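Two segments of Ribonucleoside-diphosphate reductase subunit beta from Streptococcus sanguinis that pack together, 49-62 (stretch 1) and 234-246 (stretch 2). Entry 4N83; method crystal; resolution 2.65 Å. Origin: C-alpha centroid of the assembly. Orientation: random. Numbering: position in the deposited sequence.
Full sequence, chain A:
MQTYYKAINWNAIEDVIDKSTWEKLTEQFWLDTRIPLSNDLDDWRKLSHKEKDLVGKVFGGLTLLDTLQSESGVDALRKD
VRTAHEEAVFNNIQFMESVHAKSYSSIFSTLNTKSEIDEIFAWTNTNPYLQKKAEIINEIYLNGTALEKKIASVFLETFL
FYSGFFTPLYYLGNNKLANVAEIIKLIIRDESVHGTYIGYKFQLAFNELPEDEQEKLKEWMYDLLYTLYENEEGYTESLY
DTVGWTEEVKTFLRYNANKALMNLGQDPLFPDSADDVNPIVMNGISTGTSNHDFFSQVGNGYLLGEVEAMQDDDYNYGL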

# COMPACT_ATOMS: atom_id res chain seq x y z
N HIS A 49 2.01 -5.06 38.26
CA HIS A 49 3.21 -5.27 37.44
C HIS A 49 3.16 -6.58 36.66
O HIS A 49 3.77 -6.70 35.60
CB HIS A 49 4.47 -5.24 38.31
CG HIS A 49 4.81 -3.89 38.84
ND1 HIS A 49 4.77 -3.58 40.19
CD2 HIS A 49 5.19 -2.75 38.21
CE1 HIS A 49 5.12 -2.32 40.36
NE2 HIS A 49 5.38 -1.79 39.18
N LYS A 50 2.43 -7.56 37.19
CA LYS A 50 2.27 -8.86 36.52
C LYS A 50 1.45 -8.70 35.24
O LYS A 50 1.79 -9.28 34.20
CB LYS A 50 1.59 -9.87 37.46
CG LYS A 50 2.29 -11.21 37.56
CD LYS A 50 3.46 -11.16 38.53
CE LYS A 50 4.01 -12.54 38.83
NZ LYS A 50 4.91 -12.54 40.01
N GLU A 51 0.38 -7.92 35.32
CA GLU A 51 -0.52 -7.70 34.18
C GLU A 51 -0.02 -6.64 33.21
O GLU A 51 -0.16 -6.79 32.00
CB GLU A 51 -1.93 -7.34 34.68
CG GLU A 51 -2.62 -8.47 35.42
CD GLU A 51 -4.02 -8.11 35.88
OE1 GLU A 51 -4.24 -6.95 36.28
OE2 GLU A 51 -4.90 -8.99 35.85
N LYS A 52 0.57 -5.56 33.74
CA LYS A 52 1.12 -4.48 32.91
C LYS A 52 2.27 -4.96 32.02
O LYS A 52 2.37 -4.57 30.85
CB LYS A 52 1.61 -3.31 33.76
CG LYS A 52 0.52 -2.35 34.21
CD LYS A 52 1.11 -1.13 34.89
CE LYS A 52 0.04 -0.13 35.28
NZ LYS A 52 0.61 1.03 36.02
N ASP A 53 3.15 -5.80 32.57
CA ASP A 53 4.32 -6.29 31.84
C ASP A 53 3.93 -7.25 30.71
O ASP A 53 4.63 -7.33 29.70
CB ASP A 53 5.30 -6.98 32.80
CG ASP A 53 6.72 -7.03 32.26
OD1 ASP A 53 7.33 -5.96 32.07
OD2 ASP A 53 7.22 -8.15 32.02
N LEU A 54 2.82 -7.97 30.88
CA LEU A 54 2.33 -8.89 29.86
C LEU A 54 1.81 -8.16 28.62
O LEU A 54 1.94 -8.67 27.50
CB LEU A 54 1.23 -9.79 30.43
CG LEU A 54 0.57 -10.79 29.48
CD1 LEU A 54 1.60 -11.72 28.86
CD2 LEU A 54 -0.49 -11.59 30.22
N VAL A 55 1.21 -6.99 28.82
CA VAL A 55 0.60 -6.23 27.72
C VAL A 55 1.63 -5.73 26.71
O VAL A 55 1.43 -5.85 25.50
CB VAL A 55 -0.24 -5.04 28.27
CG1 VAL A 55 -0.67 -4.10 27.16
CG2 VAL A 55 -1.46 -5.57 29.01
N GLY A 56 2.73 -5.17 27.20
CA GLY A 56 3.80 -4.67 26.34
C GLY A 56 4.52 -5.76 25.56
O GLY A 56 4.86 -5.57 24.39
N LYS A 57 4.74 -6.90 26.21
CA LYS A 57 5.37 -8.06 25.57
C LYS A 57 4.49 -8.66 24.47
O LYS A 57 5.01 -9.22 23.50
CB LYS A 57 5.70 -9.13 26.62
CG LYS A 57 6.83 -8.76 27.56
CD LYS A 57 7.16 -9.90 28.51
CE LYS A 57 8.47 -9.67 29.23
NZ LYS A 57 8.79 -10.79 30.16
N VAL A 58 3.18 -8.55 24.64
CA VAL A 58 2.22 -9.07 23.67
C VAL A 58 2.20 -8.22 22.41
O VAL A 58 2.43 -8.72 21.31
CB VAL A 58 0.80 -9.16 24.29
CG1 VAL A 58 -0.28 -9.18 23.22
CG2 VAL A 58 0.70 -10.40 25.17
N PHE A 59 1.91 -6.92 22.56
CA PHE A 59 1.83 -6.02 21.41
C PHE A 59 3.18 -5.90 20.71
O PHE A 59 3.24 -5.95 19.48
CB PHE A 59 1.35 -4.62 21.83
CG PHE A 59 -0.07 -4.59 22.34
CD1 PHE A 59 -1.09 -5.28 21.69
CD2 PHE A 59 -0.40 -3.83 23.46
CE1 PHE A 59 -2.39 -5.24 22.16
CE2 PHE A 59 -1.70 -3.78 23.93
CZ PHE A 59 -2.70 -4.49 23.29
N GLY A 60 4.25 -5.76 21.49
CA GLY A 60 5.60 -5.68 20.95
C GLY A 60 6.00 -6.91 20.14
O GLY A 60 6.69 -6.79 19.14
N GLY A 61 5.55 -8.08 20.59
CA GLY A 61 5.81 -9.33 19.87
C GLY A 61 5.07 -9.39 18.55
O GLY A 61 5.60 -9.88 17.55
N LEU A 62 3.83 -8.90 18.54
CA LEU A 62 3.02 -8.82 17.33
C LEU A 62 3.54 -7.73 16.39
O LEU A 62 3.47 -7.87 15.17
CB LEU A 62 1.56 -8.55 17.67
CG LEU A 62 0.84 -9.60 18.52
CD1 LEU A 62 -0.48 -9.05 19.04
CD2 LEU A 62 0.62 -10.89 17.74
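Stretch 2 234-246: GYTESLYDTVGWT

Stretch 2 lies along stretch 1 in a roughly antiparallel sense. Stretch 1 is helical throughout, whereas stretch 2 begins as the last turns of a helix, relaxes through residues that keep helical phi/psi without the regular bonds, and turns at G244 before a new helix starts after W245. The helix axes approach to 10.8 Å at an angle of 149° between their N-to-C directions. The register therefore runs backwards: K50 faces V243 and L54 faces L239, with CA atoms 6.6 Å apart in both pairs, while G61 and Y235 are 10.0 Å apart at CA, so the chains diverge at that end.

L54 is the centre of the contact. Its CA-to-CB bond points toward stretch 2, and chi1 t with chi2 p spreads the two methyls among several neighbours. CD1 packs on L239 CB at 3.7 Å and covers one face of the Y240 ring; CD2 lies 3.7 Å from V243 CG2, 3.8 Å from Y240 CE2 and 3.8 Å from W245 CZ3. A branched aliphatic side chain suits this buried site, where the stretch 2 atoms it meets are the carbons of L239, Y240, V243 and W245.

L239 leaves its backbone sideways, but its m,t rotamer carries its end nearer to stretch 1. There CD2 meets K57 CD at 3.6 Å and CD1 lies 4.2 Å from V58 CG2. K57 shows how a lysine can serve such a site: with chi1 m and the rest of the chain extended in t, its methylenes lie against leucine while its amine reaches solvent-exposed D53, forming a salt bridge within the helix (NZ to OD2, 3.6 Å). V58 CG2 also comes 3.7 Å from Y240 OH, a hydroxyl hydrogen-bonded elsewhere in the structure.

Y235 bridges the wider gap with length. Its CA-to-CB bond points sideways, but the t rotamer at chi1 lets the hydroxyl end come nearer to stretch 1, leaving OH 3.2 Å from K57 O and 4.0 Å from G61 CA. Glycine suits this position because a CB on G61 would fall 2.5 Å from Y235 OH, a clash.

At the other end, K50 points toward stretch 2. Its chi1 of -131° lies between wells, and its CE rests 3.7 Å from T242 CB, so the aliphatic part of this exposed lysine makes contact. V243, with chi1 m, places CG1 3.8 Å from K50 O as CG2 meets L54. The following G244 adopts phi 85°, a positive value that favours glycine; its N bonds to Y240 O at 2.8 Å, and beyond the turn, the CA-to-CB bond of W245 points toward stretch 1, and its chi1 m side chain reaches L54.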

# COMPACT_ATOMS: atom_id res chain seq x y z
N GLY A 234 5.72 -22.76 23.57
CA GLY A 234 6.87 -22.25 24.31
C GLY A 234 6.75 -20.76 24.61
O GLY A 234 7.07 -20.32 25.71
N TYR A 235 6.28 -20.00 23.62
CA TYR A 235 6.07 -18.56 23.77
C TYR A 235 4.87 -18.26 24.68
O TYR A 235 4.88 -17.27 25.41
CB TYR A 235 5.86 -17.90 22.40
CG TYR A 235 5.67 -16.40 22.44
CD1 TYR A 235 6.76 -15.54 22.62
CD2 TYR A 235 4.41 -15.83 22.28
CE1 TYR A 235 6.58 -14.17 22.65
CE2 TYR A 235 4.23 -14.46 22.31
CZ TYR A 235 5.32 -13.63 22.49
OH TYR A 235 5.14 -12.27 22.52
N THR A 236 3.85 -19.11 24.63
CA THR A 236 2.68 -18.98 25.49
C THR A 236 3.07 -19.18 26.96
O THR A 236 2.73 -18.36 27.81
CB THR A 236 1.58 -19.99 25.11
OG1 THR A 236 1.25 -19.85 23.72
CG2 THR A 236 0.32 -19.78 25.95
N GLU A 237 3.78 -20.27 27.23
CA GLU A 237 4.27 -20.56 28.58
C GLU A 237 5.31 -19.53 29.06
O GLU A 237 5.45 -19.31 30.26
CB GLU A 237 4.85 -21.98 28.65
CG GLU A 237 3.79 -23.07 28.57
CD GLU A 237 4.38 -24.47 28.48
OE1 GLU A 237 5.34 -24.76 29.23
OE2 GLU A 237 3.86 -25.27 27.68
N SER A 238 6.02 -18.92 28.11
CA SER A 238 6.99 -17.86 28.42
C SER A 238 6.33 -16.58 28.93
O SER A 238 6.98 -15.77 29.61
CB SER A 238 7.85 -17.55 27.19
OG SER A 238 8.75 -16.48 27.45
N LEU A 239 5.05 -16.38 28.61
CA LEU A 239 4.31 -15.18 29.01
C LEU A 239 3.23 -15.44 30.06
O LEU A 239 3.21 -14.79 31.10
CB LEU A 239 3.66 -14.54 27.78
CG LEU A 239 4.57 -13.92 26.71
CD1 LEU A 239 3.72 -13.35 25.58
CD2 LEU A 239 5.47 -12.85 27.31
N TYR A 240 2.35 -16.40 29.78
CA TYR A 240 1.08 -16.54 30.51
C TYR A 240 1.10 -17.42 31.77
O TYR A 240 0.06 -17.62 32.39
CB TYR A 240 -0.00 -17.06 29.55
CG TYR A 240 -0.38 -16.08 28.46
CD1 TYR A 240 0.22 -16.13 27.20
CD2 TYR A 240 -1.35 -15.10 28.68
CE1 TYR A 240 -0.12 -15.24 26.20
CE2 TYR A 240 -1.70 -14.20 27.68
CZ TYR A 240 -1.09 -14.28 26.45
OH TYR A 240 -1.44 -13.39 25.45
N ASP A 241 2.27 -17.93 32.16
CA ASP A 241 2.35 -18.83 33.33
C ASP A 241 2.17 -18.11 34.67
O ASP A 241 1.58 -18.67 35.59
CB ASP A 241 3.67 -19.63 33.33
CG ASP A 241 3.53 -21.00 32.68
OD1 ASP A 241 2.50 -21.67 32.90
OD2 ASP A 241 4.46 -21.41 31.95
N THR A 242 2.69 -16.89 34.77
CA THR A 242 2.58 -16.11 36.01
C THR A 242 1.14 -15.64 36.26
O THR A 242 0.59 -15.87 37.33
CB THR A 242 3.51 -14.88 35.99
OG1 THR A 242 3.33 -14.15 34.78
CG2 THR A 242 4.96 -15.32 36.11
N VAL A 243 0.55 -14.98 35.26
CA VAL A 243 -0.86 -14.56 35.34
C VAL A 243 -1.82 -15.75 35.34
O VAL A 243 -2.92 -15.67 35.88
CB VAL A 243 -1.24 -13.57 34.21
CG1 VAL A 243 -0.54 -12.23 34.42
CG2 VAL A 243 -0.91 -14.13 32.83
N GLY A 244 -1.40 -16.85 34.71
CA GLY A 244 -2.12 -18.12 34.79
C GLY A 244 -3.26 -18.29 33.79
O GLY A 244 -4.32 -18.79 34.15
N TRP A 245 -3.02 -17.89 32.54
CA TRP A 245 -3.98 -18.14 31.45
C TRP A 245 -3.36 -19.03 30.37
O TRP A 245 -3.82 -19.02 29.22
CB TRP A 245 -4.45 -16.82 30.82
CG TRP A 245 -4.85 -15.74 31.78
CD1 TRP A 245 -5.45 -15.90 33.00
CD2 TRP A 245 -4.69 -14.33 31.60
NE1 TRP A 245 -5.67 -14.68 33.59
CE2 TRP A 245 -5.21 -13.69 32.75
CE3 TRP A 245 -4.16 -13.54 30.57
CZ2 TRP A 245 -5.22 -12.30 32.90
CZ3 TRP A 245 -4.17 -12.15 30.72
CH2 TRP A 245 -4.69 -11.55 31.88
N THR A 246 -2.33 -19.79 30.73
CA THR A 246 -1.56 -20.58 29.76
C THR A 246 -2.42 -21.59 29.00
O THR A 246 -2.32 -21.68 27.77
CB THR A 246 -0.41 -21.35 30.46
OG1 THR A 246 0.42 -20.42 31.16
CG2 THR A 246 0.43 -22.11 29.45